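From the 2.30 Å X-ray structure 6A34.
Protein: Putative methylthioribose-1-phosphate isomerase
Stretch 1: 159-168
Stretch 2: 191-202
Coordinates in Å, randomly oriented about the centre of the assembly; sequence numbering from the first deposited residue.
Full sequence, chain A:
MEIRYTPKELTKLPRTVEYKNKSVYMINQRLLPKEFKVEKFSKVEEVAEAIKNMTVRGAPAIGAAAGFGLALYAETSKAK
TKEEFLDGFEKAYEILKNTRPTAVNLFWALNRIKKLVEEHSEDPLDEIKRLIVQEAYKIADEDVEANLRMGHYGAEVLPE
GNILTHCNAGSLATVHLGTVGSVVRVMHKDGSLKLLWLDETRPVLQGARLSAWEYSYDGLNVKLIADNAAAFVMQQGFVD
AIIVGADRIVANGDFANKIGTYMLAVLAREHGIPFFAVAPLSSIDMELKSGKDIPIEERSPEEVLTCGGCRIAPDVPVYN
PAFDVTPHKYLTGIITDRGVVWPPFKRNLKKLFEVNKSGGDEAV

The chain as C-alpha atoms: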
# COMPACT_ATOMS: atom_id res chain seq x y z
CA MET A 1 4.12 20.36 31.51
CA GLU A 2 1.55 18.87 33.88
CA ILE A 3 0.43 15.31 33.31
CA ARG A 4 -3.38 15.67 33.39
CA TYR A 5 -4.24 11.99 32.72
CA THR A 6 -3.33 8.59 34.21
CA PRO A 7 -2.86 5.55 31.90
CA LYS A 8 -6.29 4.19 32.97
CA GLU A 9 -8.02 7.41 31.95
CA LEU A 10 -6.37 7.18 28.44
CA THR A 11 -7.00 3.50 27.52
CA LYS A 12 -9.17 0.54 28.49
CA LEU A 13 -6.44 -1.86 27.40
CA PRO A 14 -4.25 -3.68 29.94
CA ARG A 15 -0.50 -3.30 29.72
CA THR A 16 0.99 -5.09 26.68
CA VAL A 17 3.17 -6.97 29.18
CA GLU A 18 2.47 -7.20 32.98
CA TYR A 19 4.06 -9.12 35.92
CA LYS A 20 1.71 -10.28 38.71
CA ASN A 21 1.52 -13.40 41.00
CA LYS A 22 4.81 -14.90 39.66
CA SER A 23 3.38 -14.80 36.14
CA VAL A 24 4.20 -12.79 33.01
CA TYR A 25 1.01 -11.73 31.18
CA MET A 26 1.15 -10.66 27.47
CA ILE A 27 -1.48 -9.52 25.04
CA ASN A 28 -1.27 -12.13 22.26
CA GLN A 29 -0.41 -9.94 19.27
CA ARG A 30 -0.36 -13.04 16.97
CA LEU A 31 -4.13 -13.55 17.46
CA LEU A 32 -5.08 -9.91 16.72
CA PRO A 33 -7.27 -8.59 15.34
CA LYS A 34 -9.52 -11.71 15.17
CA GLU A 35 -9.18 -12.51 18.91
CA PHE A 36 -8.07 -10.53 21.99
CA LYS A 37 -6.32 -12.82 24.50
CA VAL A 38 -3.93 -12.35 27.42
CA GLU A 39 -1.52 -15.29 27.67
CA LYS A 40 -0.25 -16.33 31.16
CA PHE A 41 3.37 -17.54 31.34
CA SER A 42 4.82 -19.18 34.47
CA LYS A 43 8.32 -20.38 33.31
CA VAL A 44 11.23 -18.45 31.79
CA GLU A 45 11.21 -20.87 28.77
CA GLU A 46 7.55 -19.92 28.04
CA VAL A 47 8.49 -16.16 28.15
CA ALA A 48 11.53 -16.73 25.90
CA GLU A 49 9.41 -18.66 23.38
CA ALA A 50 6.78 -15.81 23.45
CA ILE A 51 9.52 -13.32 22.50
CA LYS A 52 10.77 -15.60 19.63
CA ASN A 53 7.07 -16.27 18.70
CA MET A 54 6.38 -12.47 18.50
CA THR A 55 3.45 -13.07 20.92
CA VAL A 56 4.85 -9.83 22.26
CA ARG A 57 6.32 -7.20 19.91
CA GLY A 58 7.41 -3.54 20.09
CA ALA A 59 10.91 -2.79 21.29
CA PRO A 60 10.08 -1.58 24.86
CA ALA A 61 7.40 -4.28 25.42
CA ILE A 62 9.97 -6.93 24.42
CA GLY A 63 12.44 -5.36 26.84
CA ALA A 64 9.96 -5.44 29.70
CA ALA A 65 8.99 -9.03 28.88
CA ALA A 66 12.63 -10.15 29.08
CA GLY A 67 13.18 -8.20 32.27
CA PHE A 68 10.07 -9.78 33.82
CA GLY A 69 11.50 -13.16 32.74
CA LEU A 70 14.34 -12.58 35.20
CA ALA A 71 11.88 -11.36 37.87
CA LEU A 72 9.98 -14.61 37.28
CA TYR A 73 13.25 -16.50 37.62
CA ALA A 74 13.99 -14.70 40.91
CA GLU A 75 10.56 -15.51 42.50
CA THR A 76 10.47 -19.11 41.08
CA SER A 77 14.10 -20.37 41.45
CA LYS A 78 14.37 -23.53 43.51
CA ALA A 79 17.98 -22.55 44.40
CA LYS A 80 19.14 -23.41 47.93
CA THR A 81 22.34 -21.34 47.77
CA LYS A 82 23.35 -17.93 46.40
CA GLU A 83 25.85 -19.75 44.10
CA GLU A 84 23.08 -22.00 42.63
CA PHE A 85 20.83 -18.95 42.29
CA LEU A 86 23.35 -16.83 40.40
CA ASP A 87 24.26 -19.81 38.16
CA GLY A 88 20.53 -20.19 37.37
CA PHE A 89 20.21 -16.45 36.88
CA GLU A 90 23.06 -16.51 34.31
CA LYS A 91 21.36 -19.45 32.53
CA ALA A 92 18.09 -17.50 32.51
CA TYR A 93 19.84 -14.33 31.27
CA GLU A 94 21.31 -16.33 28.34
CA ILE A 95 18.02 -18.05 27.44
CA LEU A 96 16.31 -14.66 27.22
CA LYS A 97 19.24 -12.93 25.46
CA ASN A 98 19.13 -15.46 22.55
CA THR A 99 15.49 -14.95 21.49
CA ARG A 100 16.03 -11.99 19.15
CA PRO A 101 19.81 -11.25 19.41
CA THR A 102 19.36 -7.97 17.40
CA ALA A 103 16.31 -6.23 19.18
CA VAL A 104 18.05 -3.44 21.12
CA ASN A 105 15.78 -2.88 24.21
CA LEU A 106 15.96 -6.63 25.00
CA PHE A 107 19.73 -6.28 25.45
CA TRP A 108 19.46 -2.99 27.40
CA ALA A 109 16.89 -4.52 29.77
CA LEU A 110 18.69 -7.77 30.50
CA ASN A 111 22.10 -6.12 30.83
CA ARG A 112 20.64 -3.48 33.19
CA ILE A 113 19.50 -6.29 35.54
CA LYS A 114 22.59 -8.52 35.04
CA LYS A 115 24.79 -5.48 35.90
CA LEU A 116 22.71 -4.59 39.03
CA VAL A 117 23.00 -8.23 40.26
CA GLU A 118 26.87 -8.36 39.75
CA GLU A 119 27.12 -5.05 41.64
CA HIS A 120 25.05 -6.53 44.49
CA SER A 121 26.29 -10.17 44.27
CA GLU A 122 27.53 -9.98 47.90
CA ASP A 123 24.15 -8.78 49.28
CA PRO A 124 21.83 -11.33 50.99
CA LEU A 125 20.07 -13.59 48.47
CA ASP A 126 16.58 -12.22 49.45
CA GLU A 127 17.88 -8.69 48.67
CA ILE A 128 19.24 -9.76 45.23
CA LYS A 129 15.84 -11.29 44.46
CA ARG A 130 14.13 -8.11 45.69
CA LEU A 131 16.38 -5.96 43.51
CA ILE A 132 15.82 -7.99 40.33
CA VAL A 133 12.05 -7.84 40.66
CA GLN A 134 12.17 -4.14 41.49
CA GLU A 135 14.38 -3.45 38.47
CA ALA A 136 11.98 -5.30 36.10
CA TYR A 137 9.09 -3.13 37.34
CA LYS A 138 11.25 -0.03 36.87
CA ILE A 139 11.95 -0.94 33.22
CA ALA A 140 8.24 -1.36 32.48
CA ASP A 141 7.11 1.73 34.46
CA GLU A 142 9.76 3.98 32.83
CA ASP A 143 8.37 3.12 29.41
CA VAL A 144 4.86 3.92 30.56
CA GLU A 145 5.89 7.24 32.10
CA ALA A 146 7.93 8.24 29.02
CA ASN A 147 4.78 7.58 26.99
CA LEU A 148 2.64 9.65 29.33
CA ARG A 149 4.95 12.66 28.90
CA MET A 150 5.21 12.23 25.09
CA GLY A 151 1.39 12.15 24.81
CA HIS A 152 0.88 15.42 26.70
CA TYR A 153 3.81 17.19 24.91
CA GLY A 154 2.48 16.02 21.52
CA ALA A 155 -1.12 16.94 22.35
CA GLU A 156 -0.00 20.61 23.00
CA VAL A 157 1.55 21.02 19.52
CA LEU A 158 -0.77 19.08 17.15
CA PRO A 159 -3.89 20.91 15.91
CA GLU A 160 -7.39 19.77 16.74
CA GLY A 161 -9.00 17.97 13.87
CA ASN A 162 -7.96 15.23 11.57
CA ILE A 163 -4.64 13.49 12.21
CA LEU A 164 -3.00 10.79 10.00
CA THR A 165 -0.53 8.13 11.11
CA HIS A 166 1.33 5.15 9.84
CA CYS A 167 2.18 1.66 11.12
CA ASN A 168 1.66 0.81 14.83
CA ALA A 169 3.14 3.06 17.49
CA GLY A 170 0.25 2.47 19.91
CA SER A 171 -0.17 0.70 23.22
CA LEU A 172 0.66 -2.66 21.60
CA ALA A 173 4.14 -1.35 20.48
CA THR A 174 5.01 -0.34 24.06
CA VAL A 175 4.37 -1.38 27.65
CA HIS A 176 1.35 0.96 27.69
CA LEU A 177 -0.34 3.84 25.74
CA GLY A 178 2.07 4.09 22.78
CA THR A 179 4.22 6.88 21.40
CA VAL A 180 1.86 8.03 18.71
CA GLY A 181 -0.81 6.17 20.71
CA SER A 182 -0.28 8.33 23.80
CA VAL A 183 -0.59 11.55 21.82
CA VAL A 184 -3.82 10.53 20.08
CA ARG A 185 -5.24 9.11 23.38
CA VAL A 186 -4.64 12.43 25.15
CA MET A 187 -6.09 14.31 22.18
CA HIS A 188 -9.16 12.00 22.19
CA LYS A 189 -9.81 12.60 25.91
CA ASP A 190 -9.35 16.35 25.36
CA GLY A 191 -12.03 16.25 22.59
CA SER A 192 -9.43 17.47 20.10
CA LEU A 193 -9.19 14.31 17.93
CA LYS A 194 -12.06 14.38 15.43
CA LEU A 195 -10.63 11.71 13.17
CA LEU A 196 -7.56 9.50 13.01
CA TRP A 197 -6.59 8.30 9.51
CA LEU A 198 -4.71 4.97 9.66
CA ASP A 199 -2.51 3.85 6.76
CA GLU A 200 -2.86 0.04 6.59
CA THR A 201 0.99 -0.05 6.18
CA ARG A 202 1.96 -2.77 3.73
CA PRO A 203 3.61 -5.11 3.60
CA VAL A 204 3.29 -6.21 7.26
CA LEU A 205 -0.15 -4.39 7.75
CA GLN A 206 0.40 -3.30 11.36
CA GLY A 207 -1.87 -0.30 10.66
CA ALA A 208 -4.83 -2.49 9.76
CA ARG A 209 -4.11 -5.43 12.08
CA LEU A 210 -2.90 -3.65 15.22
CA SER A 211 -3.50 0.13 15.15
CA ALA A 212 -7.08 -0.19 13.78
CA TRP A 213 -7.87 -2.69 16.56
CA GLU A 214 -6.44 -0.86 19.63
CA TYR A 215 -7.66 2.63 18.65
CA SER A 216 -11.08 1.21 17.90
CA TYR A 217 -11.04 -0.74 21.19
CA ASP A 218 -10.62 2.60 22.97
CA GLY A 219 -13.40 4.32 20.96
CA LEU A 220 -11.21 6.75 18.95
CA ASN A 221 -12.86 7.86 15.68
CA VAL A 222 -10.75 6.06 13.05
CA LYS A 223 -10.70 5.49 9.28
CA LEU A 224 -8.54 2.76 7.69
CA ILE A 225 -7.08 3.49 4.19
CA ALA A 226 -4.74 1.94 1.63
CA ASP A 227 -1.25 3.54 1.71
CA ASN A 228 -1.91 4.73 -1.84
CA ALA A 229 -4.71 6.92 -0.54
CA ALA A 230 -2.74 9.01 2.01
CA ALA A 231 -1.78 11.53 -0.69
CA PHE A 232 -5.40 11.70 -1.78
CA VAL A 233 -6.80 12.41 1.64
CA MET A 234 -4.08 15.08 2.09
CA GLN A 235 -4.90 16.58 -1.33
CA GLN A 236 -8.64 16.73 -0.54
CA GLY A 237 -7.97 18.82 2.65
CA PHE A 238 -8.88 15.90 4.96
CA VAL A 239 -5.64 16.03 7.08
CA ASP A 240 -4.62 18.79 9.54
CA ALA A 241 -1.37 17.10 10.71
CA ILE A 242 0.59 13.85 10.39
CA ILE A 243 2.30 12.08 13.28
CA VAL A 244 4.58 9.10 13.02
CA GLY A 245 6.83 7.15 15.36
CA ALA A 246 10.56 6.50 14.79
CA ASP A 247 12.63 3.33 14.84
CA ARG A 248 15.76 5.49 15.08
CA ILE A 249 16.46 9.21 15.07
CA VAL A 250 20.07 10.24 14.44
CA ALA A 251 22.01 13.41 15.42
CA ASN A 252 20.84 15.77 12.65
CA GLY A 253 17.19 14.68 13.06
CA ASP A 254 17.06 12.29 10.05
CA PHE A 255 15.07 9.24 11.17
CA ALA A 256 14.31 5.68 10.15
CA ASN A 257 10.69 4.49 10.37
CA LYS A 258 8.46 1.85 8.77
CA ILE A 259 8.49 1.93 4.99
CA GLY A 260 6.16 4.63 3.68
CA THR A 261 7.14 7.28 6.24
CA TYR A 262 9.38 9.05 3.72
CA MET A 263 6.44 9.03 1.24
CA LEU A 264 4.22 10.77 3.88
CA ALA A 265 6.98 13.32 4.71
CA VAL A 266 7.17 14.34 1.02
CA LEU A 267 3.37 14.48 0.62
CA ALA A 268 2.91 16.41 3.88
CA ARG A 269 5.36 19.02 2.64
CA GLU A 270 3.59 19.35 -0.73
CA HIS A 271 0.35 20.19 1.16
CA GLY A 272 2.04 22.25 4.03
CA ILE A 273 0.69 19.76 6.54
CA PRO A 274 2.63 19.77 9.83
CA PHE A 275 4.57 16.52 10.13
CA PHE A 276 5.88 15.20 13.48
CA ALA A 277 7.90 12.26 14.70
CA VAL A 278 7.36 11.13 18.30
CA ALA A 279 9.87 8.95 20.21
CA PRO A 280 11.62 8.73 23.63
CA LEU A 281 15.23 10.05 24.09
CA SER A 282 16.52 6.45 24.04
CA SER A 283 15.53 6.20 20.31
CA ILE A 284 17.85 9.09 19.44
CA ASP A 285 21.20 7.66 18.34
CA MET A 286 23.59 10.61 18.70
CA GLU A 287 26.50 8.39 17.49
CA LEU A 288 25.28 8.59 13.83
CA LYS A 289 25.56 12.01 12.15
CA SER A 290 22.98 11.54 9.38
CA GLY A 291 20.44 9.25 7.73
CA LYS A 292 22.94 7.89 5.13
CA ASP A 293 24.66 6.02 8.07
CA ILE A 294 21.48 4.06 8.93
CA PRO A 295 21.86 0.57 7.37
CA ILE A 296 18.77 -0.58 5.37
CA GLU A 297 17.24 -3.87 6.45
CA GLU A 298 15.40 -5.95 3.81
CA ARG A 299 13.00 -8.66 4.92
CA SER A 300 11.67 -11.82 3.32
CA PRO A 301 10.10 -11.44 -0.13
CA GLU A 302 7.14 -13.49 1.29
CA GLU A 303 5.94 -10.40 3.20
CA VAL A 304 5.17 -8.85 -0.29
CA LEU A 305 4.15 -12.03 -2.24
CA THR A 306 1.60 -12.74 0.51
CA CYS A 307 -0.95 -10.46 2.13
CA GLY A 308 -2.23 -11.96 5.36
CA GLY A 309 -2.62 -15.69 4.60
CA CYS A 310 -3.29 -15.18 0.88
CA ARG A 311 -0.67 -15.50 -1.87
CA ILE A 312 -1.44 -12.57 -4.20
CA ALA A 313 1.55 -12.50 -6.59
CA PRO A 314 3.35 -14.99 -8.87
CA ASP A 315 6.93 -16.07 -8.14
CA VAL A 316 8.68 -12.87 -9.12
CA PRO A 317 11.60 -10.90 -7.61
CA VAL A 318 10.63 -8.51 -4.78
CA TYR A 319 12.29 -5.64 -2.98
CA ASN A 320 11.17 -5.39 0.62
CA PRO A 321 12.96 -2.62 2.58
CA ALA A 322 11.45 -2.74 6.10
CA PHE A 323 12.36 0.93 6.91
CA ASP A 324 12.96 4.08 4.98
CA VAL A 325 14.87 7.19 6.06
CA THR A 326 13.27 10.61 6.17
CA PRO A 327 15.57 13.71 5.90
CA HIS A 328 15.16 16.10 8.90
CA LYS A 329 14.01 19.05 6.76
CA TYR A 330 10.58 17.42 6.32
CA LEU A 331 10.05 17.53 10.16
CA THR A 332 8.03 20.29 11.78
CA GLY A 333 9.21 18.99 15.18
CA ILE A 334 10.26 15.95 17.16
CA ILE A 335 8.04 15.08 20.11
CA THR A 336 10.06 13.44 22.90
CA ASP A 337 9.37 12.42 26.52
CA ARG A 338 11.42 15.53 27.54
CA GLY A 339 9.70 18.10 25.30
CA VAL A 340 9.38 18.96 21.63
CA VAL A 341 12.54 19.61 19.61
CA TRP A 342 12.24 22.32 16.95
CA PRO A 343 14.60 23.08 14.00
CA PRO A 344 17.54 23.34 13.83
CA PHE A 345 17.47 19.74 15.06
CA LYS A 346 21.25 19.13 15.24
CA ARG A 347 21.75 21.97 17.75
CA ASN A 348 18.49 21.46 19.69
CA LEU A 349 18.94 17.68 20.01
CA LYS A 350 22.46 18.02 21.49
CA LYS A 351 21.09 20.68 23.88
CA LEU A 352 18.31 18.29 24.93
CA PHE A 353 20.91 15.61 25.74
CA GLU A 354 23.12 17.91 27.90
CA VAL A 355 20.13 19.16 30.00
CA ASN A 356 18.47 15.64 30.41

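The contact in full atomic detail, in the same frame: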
# COMPACT_ATOMS: atom_id res chain seq x y z
N PRO A 159 -2.58 20.26 15.98
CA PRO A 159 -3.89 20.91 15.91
C PRO A 159 -5.02 19.92 16.25
O PRO A 159 -4.87 18.72 16.06
CB PRO A 159 -3.94 21.33 14.43
CG PRO A 159 -3.20 20.22 13.73
CD PRO A 159 -2.04 19.91 14.66
N GLU A 160 -6.14 20.46 16.74
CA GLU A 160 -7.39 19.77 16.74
C GLU A 160 -7.77 19.47 15.30
O GLU A 160 -7.55 20.30 14.41
CB GLU A 160 -8.59 20.59 17.21
CG GLU A 160 -8.33 21.50 18.39
CD GLU A 160 -9.61 21.89 19.12
OE1 GLU A 160 -9.50 22.38 20.27
OE2 GLU A 160 -10.73 21.67 18.52
N GLY A 161 -8.39 18.30 15.12
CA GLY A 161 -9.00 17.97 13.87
C GLY A 161 -8.63 16.57 13.48
O GLY A 161 -8.65 15.69 14.29
N ASN A 162 -8.19 16.45 12.24
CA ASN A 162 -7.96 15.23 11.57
C ASN A 162 -6.45 15.01 11.52
O ASN A 162 -5.70 15.80 10.93
CB ASN A 162 -8.63 15.28 10.19
CG ASN A 162 -10.12 15.58 10.25
OD1 ASN A 162 -10.79 15.36 11.27
ND2 ASN A 162 -10.66 16.08 9.15
N ILE A 163 -6.02 13.92 12.16
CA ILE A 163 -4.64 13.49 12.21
C ILE A 163 -4.49 12.21 11.38
O ILE A 163 -5.39 11.40 11.36
CB ILE A 163 -4.24 13.20 13.67
CG1 ILE A 163 -4.59 14.37 14.59
CG2 ILE A 163 -2.77 12.82 13.71
CD1 ILE A 163 -3.98 15.70 14.17
N LEU A 164 -3.31 12.03 10.78
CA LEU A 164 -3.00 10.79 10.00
C LEU A 164 -1.71 10.17 10.55
O LEU A 164 -0.79 10.84 10.94
CB LEU A 164 -3.04 11.17 8.51
CG LEU A 164 -2.29 10.42 7.40
CD1 LEU A 164 -1.35 9.32 7.82
CD2 LEU A 164 -3.23 9.95 6.30
N THR A 165 -1.71 8.85 10.66
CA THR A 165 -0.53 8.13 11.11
C THR A 165 -0.35 6.88 10.26
O THR A 165 -1.11 6.62 9.30
CB THR A 165 -0.59 7.84 12.62
OG1 THR A 165 0.69 7.47 13.12
CG2 THR A 165 -1.60 6.78 12.96
N HIS A 166 0.73 6.18 10.61
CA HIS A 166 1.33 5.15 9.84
C HIS A 166 1.83 4.07 10.80
O HIS A 166 2.35 4.36 11.88
CB HIS A 166 2.47 5.77 9.02
CG HIS A 166 2.92 4.94 7.86
ND1 HIS A 166 2.23 4.89 6.67
CD2 HIS A 166 4.00 4.14 7.68
CE1 HIS A 166 2.86 4.11 5.81
NE2 HIS A 166 3.95 3.64 6.39
N CYS A 167 1.69 2.81 10.38
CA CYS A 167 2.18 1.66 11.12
C CYS A 167 1.45 1.54 12.46
O CYS A 167 0.28 1.93 12.55
CB CYS A 167 3.69 1.71 11.34
SG CYS A 167 4.39 0.04 11.52
N ASN A 168 2.14 0.94 13.45
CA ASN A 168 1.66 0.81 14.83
C ASN A 168 2.72 1.32 15.82
O ASN A 168 3.78 0.69 15.99
CB ASN A 168 1.31 -0.63 15.26
CG ASN A 168 0.76 -0.68 16.67
OD1 ASN A 168 1.39 -1.23 17.57
ND2 ASN A 168 -0.40 -0.07 16.89
N GLY A 191 -11.03 15.88 23.61
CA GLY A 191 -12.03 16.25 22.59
C GLY A 191 -11.41 16.89 21.34
O GLY A 191 -12.09 17.49 20.53
N SER A 192 -10.09 16.75 21.15
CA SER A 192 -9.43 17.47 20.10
C SER A 192 -9.10 16.54 18.91
O SER A 192 -8.74 17.00 17.86
CB SER A 192 -8.26 18.27 20.64
OG SER A 192 -7.19 17.43 21.01
N LEU A 193 -9.38 15.24 19.04
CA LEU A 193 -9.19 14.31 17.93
C LEU A 193 -10.53 13.96 17.28
O LEU A 193 -11.27 13.09 17.78
CB LEU A 193 -8.50 13.04 18.44
CG LEU A 193 -8.29 11.98 17.36
CD1 LEU A 193 -7.18 12.41 16.42
CD2 LEU A 193 -7.97 10.64 17.99
N LYS A 194 -10.80 14.58 16.12
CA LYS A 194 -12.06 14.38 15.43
C LYS A 194 -11.99 13.12 14.59
O LYS A 194 -13.01 12.49 14.33
CB LYS A 194 -12.43 15.56 14.52
CG LYS A 194 -12.52 16.89 15.23
CD LYS A 194 -13.46 16.90 16.46
CE LYS A 194 -13.14 18.01 17.44
NZ LYS A 194 -12.75 19.25 16.73
N LEU A 195 -10.79 12.81 14.10
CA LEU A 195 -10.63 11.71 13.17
C LEU A 195 -9.15 11.35 13.11
O LEU A 195 -8.32 12.25 13.01
CB LEU A 195 -11.17 12.10 11.79
CG LEU A 195 -10.91 11.09 10.68
CD1 LEU A 195 -11.70 9.81 10.89
CD2 LEU A 195 -11.23 11.67 9.30
N LEU A 196 -8.86 10.05 13.20
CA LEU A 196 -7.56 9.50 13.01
C LEU A 196 -7.55 8.66 11.73
O LEU A 196 -8.09 7.57 11.73
CB LEU A 196 -7.18 8.63 14.21
CG LEU A 196 -5.75 8.09 14.19
CD1 LEU A 196 -4.74 9.21 14.04
CD2 LEU A 196 -5.46 7.29 15.45
N TRP A 197 -6.88 9.14 10.67
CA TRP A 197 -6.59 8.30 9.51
C TRP A 197 -5.47 7.32 9.87
O TRP A 197 -4.42 7.73 10.42
CB TRP A 197 -6.13 9.13 8.31
CG TRP A 197 -7.13 10.11 7.83
CD1 TRP A 197 -7.17 11.43 8.13
CD2 TRP A 197 -8.23 9.85 6.94
NE1 TRP A 197 -8.22 12.01 7.47
CE2 TRP A 197 -8.88 11.08 6.73
CE3 TRP A 197 -8.71 8.71 6.29
CZ2 TRP A 197 -9.97 11.21 5.89
CZ3 TRP A 197 -9.81 8.83 5.46
CH2 TRP A 197 -10.44 10.07 5.27
N LEU A 198 -5.68 6.06 9.48
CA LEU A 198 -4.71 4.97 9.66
C LEU A 198 -4.34 4.36 8.31
O LEU A 198 -5.19 3.72 7.68
CB LEU A 198 -5.33 3.88 10.53
CG LEU A 198 -5.74 4.33 11.92
CD1 LEU A 198 -6.43 3.17 12.66
CD2 LEU A 198 -4.53 4.85 12.69
N ASP A 199 -3.08 4.55 7.90
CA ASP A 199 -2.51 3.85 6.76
C ASP A 199 -2.42 2.37 7.15
O ASP A 199 -1.91 2.06 8.23
CB ASP A 199 -1.11 4.36 6.42
CG ASP A 199 -1.02 5.78 5.88
OD1 ASP A 199 -2.04 6.35 5.49
OD2 ASP A 199 0.11 6.32 5.86
N GLU A 200 -2.88 1.47 6.28
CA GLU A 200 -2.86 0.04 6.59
C GLU A 200 -1.42 -0.44 6.83
O GLU A 200 -1.21 -1.34 7.66
CB GLU A 200 -3.60 -0.77 5.53
CG GLU A 200 -3.04 -0.69 4.11
CD GLU A 200 -3.78 -1.63 3.16
OE1 GLU A 200 -4.74 -2.28 3.64
OE2 GLU A 200 -3.40 -1.75 1.94
N THR A 201 -0.47 0.14 6.06
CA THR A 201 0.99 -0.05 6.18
C THR A 201 1.46 -1.43 5.72
O THR A 201 1.94 -2.28 6.51
CB THR A 201 1.48 0.25 7.60
OG1 THR A 201 0.79 1.40 8.10
CG2 THR A 201 2.96 0.53 7.64
N ARG A 202 1.37 -1.64 4.41
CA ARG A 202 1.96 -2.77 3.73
C ARG A 202 3.48 -2.65 3.84
O ARG A 202 3.99 -1.55 3.98
CB ARG A 202 1.54 -2.82 2.25
CG ARG A 202 0.20 -3.48 1.98
CD ARG A 202 0.21 -4.99 2.16
NE ARG A 202 0.94 -5.67 1.11
CZ ARG A 202 1.28 -6.95 1.14
NH1 ARG A 202 1.10 -7.66 2.24
NH2 ARG A 202 1.79 -7.50 0.04
O HOH W 1 -1.60 3.26 10.91

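Two neighbouring parallel β-strands make this contact, a backbone ladder with apolar packing along it and a polar clasp at its C-terminal end. The two strands run in nearly the same direction, 19° apart, and in the ladder Gly161, Ile163 and Thr165 supply the backbone hydrogen bonds of the first stretch. Ile163 N donates to Leu195 O (3.0 Å) while Ile163 O accepts from Trp197 N (2.8 Å); Thr165 repeats the pattern, its N reaching Trp197 O at 2.9 Å and its O taking Asp199 N at 3.2 Å. Gly161 bonds Ser192 O through its N and Lys194 N through its O, but a bulge then shifts the register by one. The backbone angles of Gly161 would jam a CB against the preceding carbonyl, so glycine suits this position.

Side chains sort by face. Ile163 CG1 meets Leu193 CD1 at 3.7 Å, and Thr165 CG2 lies 3.5 Å from Leu198 CD2; on the other face Leu164 CD2 packs 3.6 Å from Trp197 CB. At the exposed start, Glu160 OE2 and Lys194 NZ form a long salt bridge of 3.6 Å.

Beyond the ladder, side chains take over: His166 ND1 donates to Asp199 OD2 (2.7 Å) at the ring edge, while Thr201 CG2 covers one ring face. Thr201 OG1 accepts from Cys167 N (2.8 Å) and donates to Asp199 O (2.8 Å), and a water bridges Cys167 O and Asp199 O.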